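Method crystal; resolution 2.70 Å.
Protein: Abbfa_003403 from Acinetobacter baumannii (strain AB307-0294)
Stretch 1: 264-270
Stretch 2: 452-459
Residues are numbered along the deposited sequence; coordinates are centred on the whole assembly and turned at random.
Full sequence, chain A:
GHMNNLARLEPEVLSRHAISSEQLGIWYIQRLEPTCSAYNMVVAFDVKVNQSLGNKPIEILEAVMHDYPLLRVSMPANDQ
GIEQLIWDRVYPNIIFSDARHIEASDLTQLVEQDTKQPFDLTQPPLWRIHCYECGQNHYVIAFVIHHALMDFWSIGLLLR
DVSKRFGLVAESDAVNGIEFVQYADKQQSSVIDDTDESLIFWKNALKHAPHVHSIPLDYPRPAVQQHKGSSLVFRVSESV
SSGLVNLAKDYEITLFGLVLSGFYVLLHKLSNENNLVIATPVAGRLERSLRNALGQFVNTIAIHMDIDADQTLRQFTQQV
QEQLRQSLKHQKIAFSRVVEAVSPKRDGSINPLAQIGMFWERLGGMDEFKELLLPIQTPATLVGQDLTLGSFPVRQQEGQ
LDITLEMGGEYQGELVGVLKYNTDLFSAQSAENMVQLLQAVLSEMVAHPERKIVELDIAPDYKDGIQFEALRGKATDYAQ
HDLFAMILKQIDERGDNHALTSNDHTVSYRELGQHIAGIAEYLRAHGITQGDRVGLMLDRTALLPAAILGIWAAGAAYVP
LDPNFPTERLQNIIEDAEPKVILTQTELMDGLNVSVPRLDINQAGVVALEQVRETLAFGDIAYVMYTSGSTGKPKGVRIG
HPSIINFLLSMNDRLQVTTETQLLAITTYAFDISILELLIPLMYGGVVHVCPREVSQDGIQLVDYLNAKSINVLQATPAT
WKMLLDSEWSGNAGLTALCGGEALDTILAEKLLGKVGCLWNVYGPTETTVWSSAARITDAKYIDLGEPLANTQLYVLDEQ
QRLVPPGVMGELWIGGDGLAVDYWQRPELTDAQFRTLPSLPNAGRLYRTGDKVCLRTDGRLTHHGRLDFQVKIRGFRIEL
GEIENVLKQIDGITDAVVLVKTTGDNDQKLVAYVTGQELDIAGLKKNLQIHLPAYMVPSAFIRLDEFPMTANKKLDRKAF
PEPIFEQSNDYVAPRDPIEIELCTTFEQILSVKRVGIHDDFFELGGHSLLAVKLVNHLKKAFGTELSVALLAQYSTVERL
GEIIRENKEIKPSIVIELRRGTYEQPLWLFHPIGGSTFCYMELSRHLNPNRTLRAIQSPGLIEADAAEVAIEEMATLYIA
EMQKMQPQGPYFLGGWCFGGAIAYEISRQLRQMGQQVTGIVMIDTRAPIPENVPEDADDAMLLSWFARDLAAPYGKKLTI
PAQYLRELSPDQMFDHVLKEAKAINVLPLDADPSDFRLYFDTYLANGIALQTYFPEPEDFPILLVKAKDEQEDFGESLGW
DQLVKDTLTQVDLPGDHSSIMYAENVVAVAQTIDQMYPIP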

# COMPACT_ATOMS: atom_id res chain seq x y z
N TYR A 264 7.09 4.62 23.93
CA TYR A 264 6.07 3.58 23.81
C TYR A 264 4.71 4.05 24.34
O TYR A 264 3.69 3.92 23.67
CB TYR A 264 6.47 2.32 24.57
CG TYR A 264 7.51 1.44 23.92
CD1 TYR A 264 7.22 0.72 22.78
CD2 TYR A 264 8.77 1.30 24.48
CE1 TYR A 264 8.15 -0.10 22.20
CE2 TYR A 264 9.72 0.50 23.90
CZ TYR A 264 9.41 -0.20 22.76
OH TYR A 264 10.36 -1.01 22.19
N VAL A 265 4.71 4.60 25.55
CA VAL A 265 3.47 5.10 26.15
C VAL A 265 2.80 6.08 25.19
O VAL A 265 1.61 5.97 24.94
CB VAL A 265 3.72 5.77 27.51
CG1 VAL A 265 2.52 6.61 27.92
CG2 VAL A 265 3.99 4.72 28.57
N LEU A 266 3.59 6.99 24.63
CA LEU A 266 3.08 7.91 23.61
C LEU A 266 2.43 7.19 22.41
O LEU A 266 1.31 7.52 22.05
CB LEU A 266 4.20 8.81 23.10
CG LEU A 266 3.65 9.72 22.00
CD1 LEU A 266 2.55 10.59 22.57
CD2 LEU A 266 4.72 10.58 21.35
N LEU A 267 3.13 6.24 21.79
CA LEU A 267 2.60 5.58 20.60
C LEU A 267 1.38 4.71 20.93
O LEU A 267 0.51 4.49 20.09
CB LEU A 267 3.68 4.74 19.92
CG LEU A 267 4.98 5.51 19.66
CD1 LEU A 267 6.12 4.55 19.31
CD2 LEU A 267 4.82 6.56 18.56
N HIS A 268 1.35 4.20 22.16
CA HIS A 268 0.20 3.47 22.69
C HIS A 268 -1.05 4.34 22.73
O HIS A 268 -2.13 3.92 22.31
CB HIS A 268 0.49 2.96 24.09
CG HIS A 268 -0.67 2.30 24.76
ND1 HIS A 268 -1.21 1.11 24.30
CD2 HIS A 268 -1.40 2.65 25.84
CE1 HIS A 268 -2.22 0.77 25.08
NE2 HIS A 268 -2.36 1.68 26.02
N LYS A 269 -0.89 5.57 23.23
CA LYS A 269 -1.99 6.52 23.31
C LYS A 269 -2.44 7.00 21.94
O LYS A 269 -3.63 7.17 21.71
CB LYS A 269 -1.61 7.72 24.19
CG LYS A 269 -1.50 7.42 25.68
CD LYS A 269 -2.68 6.59 26.15
CE LYS A 269 -2.59 6.21 27.61
NZ LYS A 269 -3.81 5.47 28.05
N LEU A 270 -1.50 7.20 21.02
CA LEU A 270 -1.85 7.66 19.66
C LEU A 270 -2.51 6.60 18.78
O LEU A 270 -3.27 6.93 17.87
CB LEU A 270 -0.61 8.17 18.93
CG LEU A 270 0.09 9.42 19.44
CD1 LEU A 270 1.08 9.89 18.42
CD2 LEU A 270 -0.91 10.51 19.77
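Stretch 2 (452-459) KIVELDIA

Stretch 1 is a segment of a longer helix, its turns held by backbone bonds such as H268 N to Y264 O (2.8 Å) and K269 N to V265 O (3.1 Å). Stretch 2 lies on it as an irregular strip: I453, V454 and E455 have helical phi/psi without the regular bonds, L456 and D457 open into extended conformation, and I458 turns (phi/psi -94/-14). The register advances in the same order along both, although the strip runs obliquely to the helix: the CA of V265 is nearest the CA of I453 (7.5 Å) and, one helical turn on, the CA of K269 is nearest that of I458 (7.8 Å). The strip thus covers five residues while the helix advances four.

Y264 stays out of reach. V265 points toward stretch 2 and, with chi1 t, spreads its two methyls between two partners: V265 CG1 packs on L456 CD2 at 3.7 Å, and CG2 meets I453 CD1 more loosely at 4.3 Å. L266 points away, though its end comes nearer without making contact, and L267 is out of reach; the next contact is at H268. There H268 brings its CD2 to 3.9 Å from I453 CG2, an oblique approach to the ring, while its ND1 is hydrogen-bonded elsewhere in the structure.

K269 gives up more area to the contact than any other residue. K269 CG rests on I458 CG1 at 3.7 Å, and K269 CE passes 3.7 Å from L456 O. After bends at chi1 and chi2, both m, the chain extends through two t torsions and delivers K269 NZ to I453 O, a 3.0 Å hydrogen bond. I453 O also receives a weak bond from L456 N (3.5 Å). L270 stays out of reach. The rule is compact: apolar packing one turn back, and a long lysine whose stem packs while its tip binds backbone.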

# COMPACT_ATOMS: atom_id res chain seq x y z
N LYS A 452 -1.37 4.31 36.73
CA LYS A 452 -1.52 3.24 35.74
C LYS A 452 -1.64 3.79 34.33
O LYS A 452 -2.29 4.81 34.10
CB LYS A 452 -2.75 2.37 36.06
CG LYS A 452 -2.57 1.40 37.21
CD LYS A 452 -3.80 0.53 37.40
CE LYS A 452 -3.55 -0.57 38.44
NZ LYS A 452 -4.76 -1.43 38.66
N ILE A 453 -1.00 3.11 33.38
CA ILE A 453 -0.95 3.56 31.99
C ILE A 453 -2.34 3.89 31.42
O ILE A 453 -2.49 4.84 30.66
CB ILE A 453 -0.24 2.51 31.11
CG1 ILE A 453 1.22 2.38 31.55
CG2 ILE A 453 -0.33 2.87 29.63
CD1 ILE A 453 2.07 1.54 30.65
N VAL A 454 -3.35 3.12 31.80
CA VAL A 454 -4.73 3.44 31.40
C VAL A 454 -5.22 4.75 32.05
O VAL A 454 -5.78 5.61 31.37
CB VAL A 454 -5.70 2.28 31.74
CG1 VAL A 454 -5.45 1.73 33.15
CG2 VAL A 454 -7.14 2.73 31.60
N GLU A 455 -4.99 4.91 33.36
CA GLU A 455 -5.40 6.09 34.13
C GLU A 455 -4.74 7.38 33.65
O GLU A 455 -5.12 8.48 34.07
CB GLU A 455 -5.08 5.92 35.62
CG GLU A 455 -5.82 4.82 36.36
CD GLU A 455 -5.24 4.57 37.76
OE1 GLU A 455 -4.14 5.10 38.08
OE2 GLU A 455 -5.88 3.85 38.56
N LEU A 456 -3.73 7.24 32.81
CA LEU A 456 -2.92 8.36 32.37
C LEU A 456 -3.59 9.13 31.24
O LEU A 456 -3.89 8.57 30.19
CB LEU A 456 -1.54 7.86 31.94
CG LEU A 456 -0.56 8.86 31.33
CD1 LEU A 456 -0.08 9.85 32.35
CD2 LEU A 456 0.60 8.11 30.74
N ASP A 457 -3.81 10.42 31.45
CA ASP A 457 -4.45 11.24 30.43
C ASP A 457 -3.43 12.23 29.87
O ASP A 457 -2.89 13.06 30.60
CB ASP A 457 -5.68 11.96 31.01
CG ASP A 457 -6.77 12.18 29.97
OD1 ASP A 457 -6.45 12.15 28.75
OD2 ASP A 457 -7.95 12.37 30.36
N ILE A 458 -3.18 12.10 28.58
CA ILE A 458 -2.14 12.83 27.86
C ILE A 458 -2.72 14.09 27.23
O ILE A 458 -2.00 14.99 26.80
CB ILE A 458 -1.51 11.91 26.76
CG1 ILE A 458 -0.95 10.65 27.40
CG2 ILE A 458 -0.42 12.60 26.00
CD1 ILE A 458 -0.04 10.96 28.56
N ALA A 459 -4.05 14.12 27.20
CA ALA A 459 -4.78 15.18 26.53
C ALA A 459 -4.46 16.53 27.15
O ALA A 459 -4.16 16.60 28.34
CB ALA A 459 -6.27 14.90 26.59